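Local coordinates for protein leucyl-tRNA synthetase subunit alpha (Aquifex aeolicus, PDB 3O0A) that is the alpha subunit of the enzyme that attaches leucine to its tRNA, its CP1 domain probably hydrolysing mischarged aminoacyl-tRNA, at residues E102-V107 / W150-K155. Numbering follows the deposited sequence.
Sequences EDKEGV and WEFAKK
Residues 102-107 run as loop into the start of strand 106-114 and pass beside helix 147-156, coming nearest where the CA atoms of Lys104 and Phe152 stand 6.2 Å apart; no hydrogen bond joins the two segments. Lys104 lies across the helix surface. Its CG sits beside the backbone N (chi1 -57°), and the chain then runs nearly straight until it bends at chi4. On the way CD rests 3.5 Å from the backbone N of Phe152, and CE reaches OE1 of Glu151 at 3.4 Å. The two long side chains cross at about a right angle, touching through the lysine methylenes: Lys104 NZ remains 4.4 Å from Glu151 OE1, too far for a salt bridge, and makes a cation-pi contact with Tyr129, while Glu151 OE2 is hydrogen-bonded to Gln147 one turn back. This is the CP1 editing domain of a class I synthetase, and the contact packs the helix following strand 138-141 against the entry to strand 106-114, the opposite outer strand of the same mixed sheet. Phe152, with CG anti to its backbone N (chi1 -167°), brings its ring edge-on to the backbone, CE1 lying 3.8 Å from Gly106 N. A side chain at Gly106 would point at the ring and clash with CZ. An alanine in place of Phe152 would probably loosen the helix from this strand, since the ring's contacts with the Glu105-Gly106 backbone and with Tyr129 would go. Gly106 N also donates a hydrogen bond to Tyr156 OH. At the solvent-exposed border, Lys155 CD comes within 4.3 Å of Asp103 OD1, again without a salt bridge.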
ATOM      1  N   GLU A 102      11.476  17.202   2.223  1.00 44.85           N
ATOM      2  CA  GLU A 102      12.692  17.431   1.454  1.00 46.31           C
ATOM      3  C   GLU A 102      13.589  16.191   1.527  1.00 45.14           C
ATOM      4  O   GLU A 102      14.718  16.195   1.027  1.00 46.56           O
ATOM      5  CB  GLU A 102      13.417  18.693   1.943  1.00 48.00           C
ATOM      6  CG  GLU A 102      14.068  19.517   0.826  1.00 51.75           C
ATOM      7  CD  GLU A 102      13.087  20.409   0.065  1.00 54.20           C
ATOM      8  OE1 GLU A 102      11.875  20.101   0.020  1.00 54.70           O
ATOM      9  OE2 GLU A 102      13.539  21.427  -0.503  1.00 57.20           O
ATOM     10  N   ASP A 103      13.058  15.134   2.144  1.00 42.80           N
ATOM     11  CA  ASP A 103      13.705  13.823   2.234  1.00 41.14           C
ATOM     12  C   ASP A 103      12.806  12.855   2.983  1.00 38.32           C
ATOM     13  O   ASP A 103      13.145  12.411   4.076  1.00 38.61           O
ATOM     14  CB  ASP A 103      15.059  13.888   2.950  1.00 42.39           C
ATOM     15  CG  ASP A 103      16.230  13.785   1.997  1.00 44.77           C
ATOM     16  OD1 ASP A 103      16.353  12.750   1.304  1.00 46.45           O
ATOM     17  OD2 ASP A 103      17.033  14.736   1.955  1.00 47.89           O
ATOM     18  N   LYS A 104      11.650  12.559   2.409  1.00 35.56           N
ATOM     19  CA  LYS A 104      10.824  11.423   2.842  1.00 31.83           C
ATOM     20  C   LYS A 104      11.674  10.316   3.453  1.00 29.36           C
ATOM     21  O   LYS A 104      12.789  10.062   2.993  1.00 30.21           O
ATOM     22  CB  LYS A 104      10.075  10.868   1.644  1.00 32.01           C
ATOM     23  CG  LYS A 104       9.227  11.900   0.959  1.00 33.78           C
ATOM     24  CD  LYS A 104       8.394  11.292  -0.123  1.00 33.95           C
ATOM     25  CE  LYS A 104       7.209  12.186  -0.393  1.00 35.96           C
ATOM     26  NZ  LYS A 104       6.133  11.900   0.588  1.00 33.85           N
ATOM     27  N   GLU A 105      11.150   9.665   4.491  1.00 25.78           N
ATOM     28  CA  GLU A 105      11.882   8.605   5.175  1.00 22.77           C
ATOM     29  C   GLU A 105      10.968   7.413   5.389  1.00 20.15           C
ATOM     30  O   GLU A 105       9.813   7.576   5.783  1.00 18.31           O
ATOM     31  CB  GLU A 105      12.447   9.065   6.529  1.00 23.17           C
ATOM     32  CG  GLU A 105      13.450   8.045   7.127  1.00 23.12           C
ATOM     33  CD  GLU A 105      13.993   8.406   8.510  1.00 23.82           C
ATOM     34  OE1 GLU A 105      13.811   9.561   8.961  1.00 24.16           O
ATOM     35  OE2 GLU A 105      14.628   7.520   9.143  1.00 25.87           O
ATOM     36  N   GLY A 106      11.497   6.227   5.118  1.00 18.14           N
ATOM     37  CA  GLY A 106      10.765   4.999   5.394  1.00 16.64           C
ATOM     38  C   GLY A 106      11.649   3.780   5.567  1.00 15.72           C
ATOM     39  O   GLY A 106      12.875   3.841   5.423  1.00 16.60           O
ATOM     40  N   VAL A 107      11.006   2.659   5.859  1.00 14.43           N
ATOM     41  CA  VAL A 107      11.698   1.411   6.148  1.00 14.06           C
ATOM     42  C   VAL A 107      10.883   0.250   5.588  1.00 13.29           C
ATOM     43  O   VAL A 107       9.645   0.290   5.603  1.00 12.47           O
ATOM     44  CB  VAL A 107      11.934   1.209   7.669  1.00 14.26           C
ATOM     45  CG1 VAL A 107      12.952   2.218   8.206  1.00 16.16           C
ATOM     46  CG2 VAL A 107      10.626   1.263   8.471  1.00 13.12           C
ATOM     47  N   TRP A 150       5.304   9.068  -5.735  1.00 23.14           N
ATOM     48  CA  TRP A 150       6.333   9.159  -6.756  1.00 24.28           C
ATOM     49  C   TRP A 150       7.676   9.527  -6.122  1.00 24.93           C
ATOM     50  O   TRP A 150       8.697   8.904  -6.403  1.00 24.83           O
ATOM     51  CB  TRP A 150       5.950  10.215  -7.791  1.00 25.71           C
ATOM     52  CG  TRP A 150       6.893  10.276  -8.929  1.00 27.65           C
ATOM     53  CD1 TRP A 150       6.790   9.614 -10.118  1.00 28.84           C
ATOM     54  CD2 TRP A 150       8.093  11.059  -9.007  1.00 29.73           C
ATOM     55  NE1 TRP A 150       7.852   9.930 -10.930  1.00 30.41           N
ATOM     56  CE2 TRP A 150       8.671  10.809 -10.271  1.00 30.72           C
ATOM     57  CE3 TRP A 150       8.739  11.935  -8.127  1.00 29.08           C
ATOM     58  CZ2 TRP A 150       9.865  11.420 -10.688  1.00 32.64           C
ATOM     59  CZ3 TRP A 150       9.933  12.544  -8.541  1.00 31.26           C
ATOM     60  CH2 TRP A 150      10.479  12.277  -9.809  1.00 32.54           C
ATOM     61  N   GLU A 151       7.644  10.531  -5.252  1.00 25.47           N
ATOM     62  CA  GLU A 151       8.851  11.023  -4.575  1.00 26.86           C
ATOM     63  C   GLU A 151       9.454   9.971  -3.644  1.00 25.55           C
ATOM     64  O   GLU A 151      10.680   9.823  -3.570  1.00 26.72           O
ATOM     65  CB  GLU A 151       8.530  12.308  -3.814  1.00 27.98           C
ATOM     66  CG  GLU A 151       8.236  13.491  -4.732  1.00 31.61           C
ATOM     67  CD  GLU A 151       7.468  14.615  -4.048  1.00 35.06           C
ATOM     68  OE1 GLU A 151       6.966  14.431  -2.914  1.00 34.86           O
ATOM     69  OE2 GLU A 151       7.353  15.691  -4.664  1.00 38.74           O
ATOM     70  N   PHE A 152       8.594   9.240  -2.940  1.00 23.58           N
ATOM     71  CA  PHE A 152       9.050   8.130  -2.116  1.00 21.79           C
ATOM     72  C   PHE A 152       9.694   7.042  -2.972  1.00 21.33           C
ATOM     73  O   PHE A 152      10.757   6.529  -2.621  1.00 20.86           O
ATOM     74  CB  PHE A 152       7.911   7.546  -1.280  1.00 20.43           C
ATOM     75  CG  PHE A 152       8.386   6.612  -0.192  1.00 20.34           C
ATOM     76  CD1 PHE A 152       8.806   7.117   1.039  1.00 20.61           C
ATOM     77  CD2 PHE A 152       8.423   5.233  -0.403  1.00 20.40           C
ATOM     78  CE1 PHE A 152       9.253   6.256   2.048  1.00 19.16           C
ATOM     79  CE2 PHE A 152       8.868   4.366   0.603  1.00 20.74           C
ATOM     80  CZ  PHE A 152       9.278   4.883   1.825  1.00 19.20           C
ATOM     81  N   ALA A 153       9.055   6.701  -4.091  1.00 21.46           N
ATOM     82  CA  ALA A 153       9.570   5.667  -4.992  1.00 22.04           C
ATOM     83  C   ALA A 153      10.919   6.061  -5.597  1.00 24.31           C
ATOM     84  O   ALA A 153      11.792   5.213  -5.770  1.00 24.41           O
ATOM     85  CB  ALA A 153       8.554   5.340  -6.097  1.00 22.42           C
ATOM     86  N   LYS A 154      11.069   7.345  -5.911  1.00 25.77           N
ATOM     87  CA  LYS A 154      12.323   7.879  -6.443  1.00 28.44           C
ATOM     88  C   LYS A 154      13.464   7.693  -5.439  1.00 28.17           C
ATOM     89  O   LYS A 154      14.558   7.235  -5.800  1.00 29.19           O
ATOM     90  CB  LYS A 154      12.161   9.360  -6.798  1.00 29.71           C
ATOM     91  CG  LYS A 154      13.373   9.960  -7.485  1.00 33.65           C
ATOM     92  CD  LYS A 154      13.262  11.475  -7.619  1.00 37.90           C
ATOM     93  CE  LYS A 154      14.460  12.047  -8.353  1.00 41.38           C
ATOM     94  NZ  LYS A 154      14.470  11.642  -9.786  1.00 44.26           N
ATOM     95  N   LYS A 155      13.196   8.051  -4.184  1.00 27.42           N
ATOM     96  CA  LYS A 155      14.189   7.960  -3.112  1.00 27.55           C
ATOM     97  C   LYS A 155      14.590   6.513  -2.830  1.00 26.61           C
ATOM     98  O   LYS A 155      15.775   6.214  -2.661  1.00 27.19           O
ATOM     99  CB  LYS A 155      13.669   8.640  -1.837  1.00 27.29           C
ATOM    100  CG  LYS A 155      14.515   8.434  -0.560  1.00 28.11           C
ATOM    101  CD  LYS A 155      15.932   8.944  -0.676  1.00 34.48           C
ATOM    102  CE  LYS A 155      16.765   8.466   0.510  1.00 36.04           C
ATOM    103  NZ  LYS A 155      18.191   8.905   0.421  1.00 40.04           N
TER